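Local coordinates for protein inositol-3-phosphate synthase (Caenorhabditis elegans, PDB 1VKO) that belongs to the myo-inositol-1-phosphate synthase family and binds nicotinamide-adenine-dinucleotide in a Rossmann-type domain, next to a pocket that holds pyrophosphate, at residues 371-374 with 375-379. Residues are numbered along the deposited sequence; the frame is centred on the assembly and turned at random.
With POP (pyrophosphate 2-), chain H; NAD (nicotinamide-adenine-dinucleotide), chain G.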
ATOM      1  N   ARG A 371      25.219   8.306  -5.165  1.00 38.61           N
ATOM      2  CA  ARG A 371      25.085   9.648  -5.773  1.00 42.34           C
ATOM      3  C   ARG A 371      24.810   9.604  -7.290  1.00 42.02           C
ATOM      4  O   ARG A 371      23.819  10.210  -7.736  1.00 39.89           O
ATOM      5  CB  ARG A 371      26.277  10.583  -5.480  1.00 43.50           C
ATOM      6  CG  ARG A 371      26.001  11.710  -4.469  1.00 48.83           C
ATOM      7  CD  ARG A 371      25.437  13.035  -5.062  1.00 56.48           C
ATOM      8  NE  ARG A 371      24.058  13.304  -4.623  1.00 50.42           N
ATOM      9  CZ  ARG A 371      23.330  14.388  -4.940  1.00 56.58           C
ATOM     10  NH1 ARG A 371      23.817  15.357  -5.718  1.00 47.84           N
ATOM     11  NH2 ARG A 371      22.090  14.503  -4.470  1.00 56.87           N
ATOM     12  N   SER A 372      25.664   8.903  -8.070  1.00 40.35           N
ATOM     13  CA  SER A 372      25.438   8.744  -9.522  1.00 38.23           C
ATOM     14  C   SER A 372      23.929   8.550  -9.764  1.00 40.65           C
ATOM     15  O   SER A 372      23.287   9.318 -10.499  1.00 40.82           O
ATOM     16  CB  SER A 372      26.197   7.518 -10.094  1.00 41.82           C
ATOM     17  OG  SER A 372      27.608   7.686 -10.202  1.00 35.31           O
ATOM     18  N   LYS A 373      23.373   7.517  -9.127  1.00 42.48           N
ATOM     19  CA  LYS A 373      21.960   7.109  -9.288  1.00 43.67           C
ATOM     20  C   LYS A 373      20.896   8.062  -8.692  1.00 45.36           C
ATOM     21  O   LYS A 373      19.898   8.372  -9.364  1.00 47.81           O
ATOM     22  CB  LYS A 373      21.769   5.689  -8.736  1.00 41.20           C
ATOM     23  CG  LYS A 373      20.392   5.125  -8.994  1.00 42.66           C
ATOM     24  CD  LYS A 373      20.221   4.609 -10.434  1.00 42.80           C
ATOM     25  CE  LYS A 373      21.049   3.347 -10.688  1.00 17.20           C
ATOM     26  NZ  LYS A 373      20.994   3.066 -12.147  1.00 24.37           N
ATOM     27  N   GLU A 374      21.080   8.486  -7.433  1.00 45.18           N
ATOM     28  CA  GLU A 374      20.230   9.532  -6.810  1.00 45.97           C
ATOM     29  C   GLU A 374      19.952  10.743  -7.711  1.00 46.75           C
ATOM     30  O   GLU A 374      18.797  11.136  -7.862  1.00 47.81           O
ATOM     31  CB  GLU A 374      20.833  10.023  -5.487  1.00 45.09           C
ATOM     32  CG  GLU A 374      19.978  11.044  -4.724  1.00 43.50           C
ATOM     33  CD  GLU A 374      20.600  11.412  -3.387  1.00 48.26           C
ATOM     34  OE1 GLU A 374      21.834  11.655  -3.366  1.00 49.47           O
ATOM     35  OE2 GLU A 374      19.872  11.435  -2.355  1.00 43.74           O
ATOM     36  N   ILE A 375      21.005  11.334  -8.285  1.00 49.38           N
ATOM     37  CA  ILE A 375      20.872  12.496  -9.189  1.00 51.40           C
ATOM     38  C   ILE A 375      19.929  12.227 -10.376  1.00 51.04           C
ATOM     39  O   ILE A 375      19.053  13.051 -10.662  1.00 50.94           O
ATOM     40  CB  ILE A 375      22.268  13.003  -9.710  1.00 52.26           C
ATOM     41  CG1 ILE A 375      23.161  13.468  -8.546  1.00 49.47           C
ATOM     42  CG2 ILE A 375      22.088  14.123 -10.797  1.00 52.90           C
ATOM     43  CD1 ILE A 375      24.532  14.018  -8.966  1.00 32.52           C
ATOM     44  N   SER A 376      20.124  11.081 -11.048  1.00 49.45           N
ATOM     45  CA  SER A 376      19.374  10.706 -12.269  1.00 47.34           C
ATOM     46  C   SER A 376      17.922  10.315 -11.992  1.00 47.57           C
ATOM     47  O   SER A 376      17.044  10.564 -12.825  1.00 47.05           O
ATOM     48  CB  SER A 376      20.082   9.572 -13.031  1.00 47.45           C
ATOM     49  OG  SER A 376      19.970   8.368 -12.309  1.00 33.93           O
ATOM     50  N   LYS A 377      17.684   9.694 -10.832  1.00 47.78           N
ATOM     51  CA  LYS A 377      16.318   9.427 -10.338  1.00 49.29           C
ATOM     52  C   LYS A 377      15.546  10.726  -9.917  1.00 49.82           C
ATOM     53  O   LYS A 377      14.334  10.867 -10.179  1.00 46.77           O
ATOM     54  CB  LYS A 377      16.350   8.385  -9.194  1.00 49.31           C
ATOM     55  CG  LYS A 377      16.720   6.927  -9.627  1.00 43.05           C
ATOM     56  CD  LYS A 377      16.804   5.985  -8.416  1.00 42.85           C
ATOM     57  CE  LYS A 377      15.424   5.480  -7.945  1.00 37.63           C
ATOM     58  NZ  LYS A 377      15.066   4.101  -8.453  1.00 26.94           N
ATOM     59  N   SER A 378      16.266  11.657  -9.281  1.00 50.64           N
ATOM     60  CA  SER A 378      15.705  12.902  -8.744  1.00 52.26           C
ATOM     61  C   SER A 378      15.398  13.944  -9.826  1.00 53.87           C
ATOM     62  O   SER A 378      14.663  14.897  -9.569  1.00 56.00           O
ATOM     63  CB  SER A 378      16.663  13.518  -7.704  1.00 51.67           C
ATOM     64  OG  SER A 378      16.591  12.878  -6.429  1.00 56.13           O
ATOM     65  N   SER A 379      15.961  13.767 -11.024  1.00 55.49           N
ATOM     66  CA  SER A 379      15.972  14.831 -12.064  1.00 55.89           C
ATOM     67  C   SER A 379      14.714  14.982 -12.954  1.00 54.33           C
ATOM     68  O   SER A 379      14.580  15.996 -13.645  1.00 53.30           O
ATOM     69  CB  SER A 379      17.238  14.710 -12.950  1.00 56.22           C
ATOM     70  OG  SER A 379      17.144  13.663 -13.925  1.00 58.76           O
TER
HETATM   71  P1  POP H 602      13.916   2.714 -12.008  1.00 50.92           P
HETATM   72  O1  POP H 602      13.178   2.968 -13.314  1.00 48.27           O
HETATM   73  O2  POP H 602      13.271   1.565 -11.270  1.00 54.44           O
HETATM   74  O3  POP H 602      13.840   3.959 -11.139  1.00 38.38           O
HETATM   75  O   POP H 602      15.458   2.292 -12.341  1.00 48.93           O
HETATM   76  P2  POP H 602      16.624   1.912 -11.265  1.00 52.01           P
HETATM   77  O4  POP H 602      16.741   0.392 -11.219  1.00 46.73           O
HETATM   78  O5  POP H 602      17.925   2.563 -11.717  1.00 50.61           O
HETATM   79  O6  POP H 602      16.380   2.363  -9.820  1.00 50.86           O
HETATM   80  PA  NAD G 601      25.223  -6.537 -12.178  1.00 25.23           P
HETATM   81  O1A NAD G 601      26.134  -6.468 -11.048  1.00 15.07           O
HETATM   82  O2A NAD G 601      24.509  -7.824 -12.129  1.00 18.41           O
HETATM   83  O5B NAD G 601      26.084  -6.327 -13.493  1.00 28.60           O
HETATM   84  C5B NAD G 601      27.317  -5.675 -13.433  1.00 24.71           C
HETATM   85  C4B NAD G 601      28.332  -6.555 -14.139  1.00 16.86           C
HETATM   86  O4B NAD G 601      29.339  -5.726 -14.675  1.00 27.42           O
HETATM   87  C3B NAD G 601      29.013  -7.511 -13.201  1.00 19.58           C
HETATM   88  O3B NAD G 601      29.214  -8.680 -13.981  1.00 17.06           O
HETATM   89  C2B NAD G 601      30.380  -6.941 -12.948  1.00 17.79           C
HETATM   90  O2B NAD G 601      31.260  -8.060 -13.026  1.00 24.24           O
HETATM   91  C1B NAD G 601      30.600  -6.085 -14.192  1.00 17.26           C
HETATM   92  N9A NAD G 601      31.545  -4.939 -14.144  1.00 16.04           N
HETATM   93  C8A NAD G 601      31.801  -4.049 -13.145  1.00 29.17           C
HETATM   94  N7A NAD G 601      32.762  -3.199 -13.571  1.00 22.19           N
HETATM   95  C5A NAD G 601      33.146  -3.509 -14.823  1.00 27.77           C
HETATM   96  C6A NAD G 601      34.109  -2.995 -15.709  1.00 32.19           C
HETATM   97  N6A NAD G 601      34.947  -1.993 -15.395  1.00 28.02           N
HETATM   98  N1A NAD G 601      34.260  -3.591 -16.934  1.00 14.67           N
HETATM   99  C2A NAD G 601      33.514  -4.681 -17.276  1.00 25.60           C
HETATM  100  N3A NAD G 601      32.620  -5.187 -16.388  1.00 14.80           N
HETATM  101  C4A NAD G 601      32.411  -4.621 -15.180  1.00 27.36           C
HETATM  102  O3  NAD G 601      24.197  -5.282 -12.211  1.00 18.80           O
HETATM  103  PN  NAD G 601      23.013  -5.247 -13.276  1.00 17.82           P
HETATM  104  O1N NAD G 601      23.434  -6.092 -14.425  1.00 34.71           O
HETATM  105  O2N NAD G 601      21.774  -5.572 -12.565  1.00 16.31           O
HETATM  106  O5D NAD G 601      23.004  -3.742 -13.881  1.00 21.97           O
HETATM  107  C5D NAD G 601      24.204  -3.121 -14.308  1.00 24.86           C
HETATM  108  C4D NAD G 601      24.140  -1.582 -14.350  1.00 24.67           C
HETATM  109  O4D NAD G 601      22.962  -1.156 -14.989  1.00 27.08           O
HETATM  110  C3D NAD G 601      24.153  -0.915 -12.970  1.00 23.94           C
HETATM  111  O3D NAD G 601      24.963   0.226 -13.033  1.00 29.51           O
HETATM  112  C2D NAD G 601      22.749  -0.387 -12.825  1.00 31.80           C
HETATM  113  O2D NAD G 601      22.619   0.797 -12.055  1.00 36.09           O
HETATM  114  C1D NAD G 601      22.404  -0.086 -14.258  1.00 28.92           C
HETATM  115  N1N NAD G 601      20.951   0.033 -14.294  1.00 25.40           N
HETATM  116  C2N NAD G 601      20.174  -1.038 -13.979  1.00 13.40           C
HETATM  117  C3N NAD G 601      18.805  -0.891 -13.992  1.00 19.34           C
HETATM  118  C7N NAD G 601      18.020  -2.147 -14.021  1.00 25.56           C
HETATM  119  O7N NAD G 601      18.780  -3.337 -13.916  1.00 31.73           O
HETATM  120  N7N NAD G 601      16.690  -2.105 -14.164  1.00 25.15           N
HETATM  121  C4N NAD G 601      18.207   0.335 -14.342  1.00 16.31           C
HETATM  122  C5N NAD G 601      19.013   1.412 -14.639  1.00 15.55           C
HETATM  123  C6N NAD G 601      20.407   1.255 -14.605  1.00 18.21           C
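K373 and K377, one turn apart on helix 367-378, reach the same pyrophosphate with their ammonium groups, and K373 also reaches the nicotinamide-adenine-dinucleotide. Their aliphatic parts cross obliquely and touch, CG of K373 lying 3.7 Å from CD of K377. K373 NZ donates to O2D of the dinucleotide at 2.8 Å and to pyrophosphate O5 at 3.1 Å, and it forms a salt bridge with D324. K377 is bent at chi3 and chi4, which turns its NZ onto the pyrophosphate. There K377 NZ lies 2.6 Å from O6, with O3 as a second acceptor. S376 OG lies within 2.9 Å of K373 O, the acceptor of the helical bond from K377 N, and is hydrogen-bonded to D324 OD2. The two carboxylate oxygens of D324 thus link K373, through OD1, with S376, through OD2.

On another side of the helix, R371 NE meets E374 OE1 at 3.0 Å in a salt bridge. OE1 lies in the guanidinium plane at the group's edge and is met on its anti side, 27° out of the carboxylate plane. I375 crosses R371 at about a right angle and sets CG1 over one guanidinium face, offset toward its rim, 3.5 Å from R371 NH1. Further along, E374 O accepts S378 N and, weakly, S378 OG.

K373, K377, K414 and K484 probably make the pyrophosphate site cationic, with G328, Q329 and T330 adding neutral donors; D324 probably offsets part of that charge beside the dinucleotide.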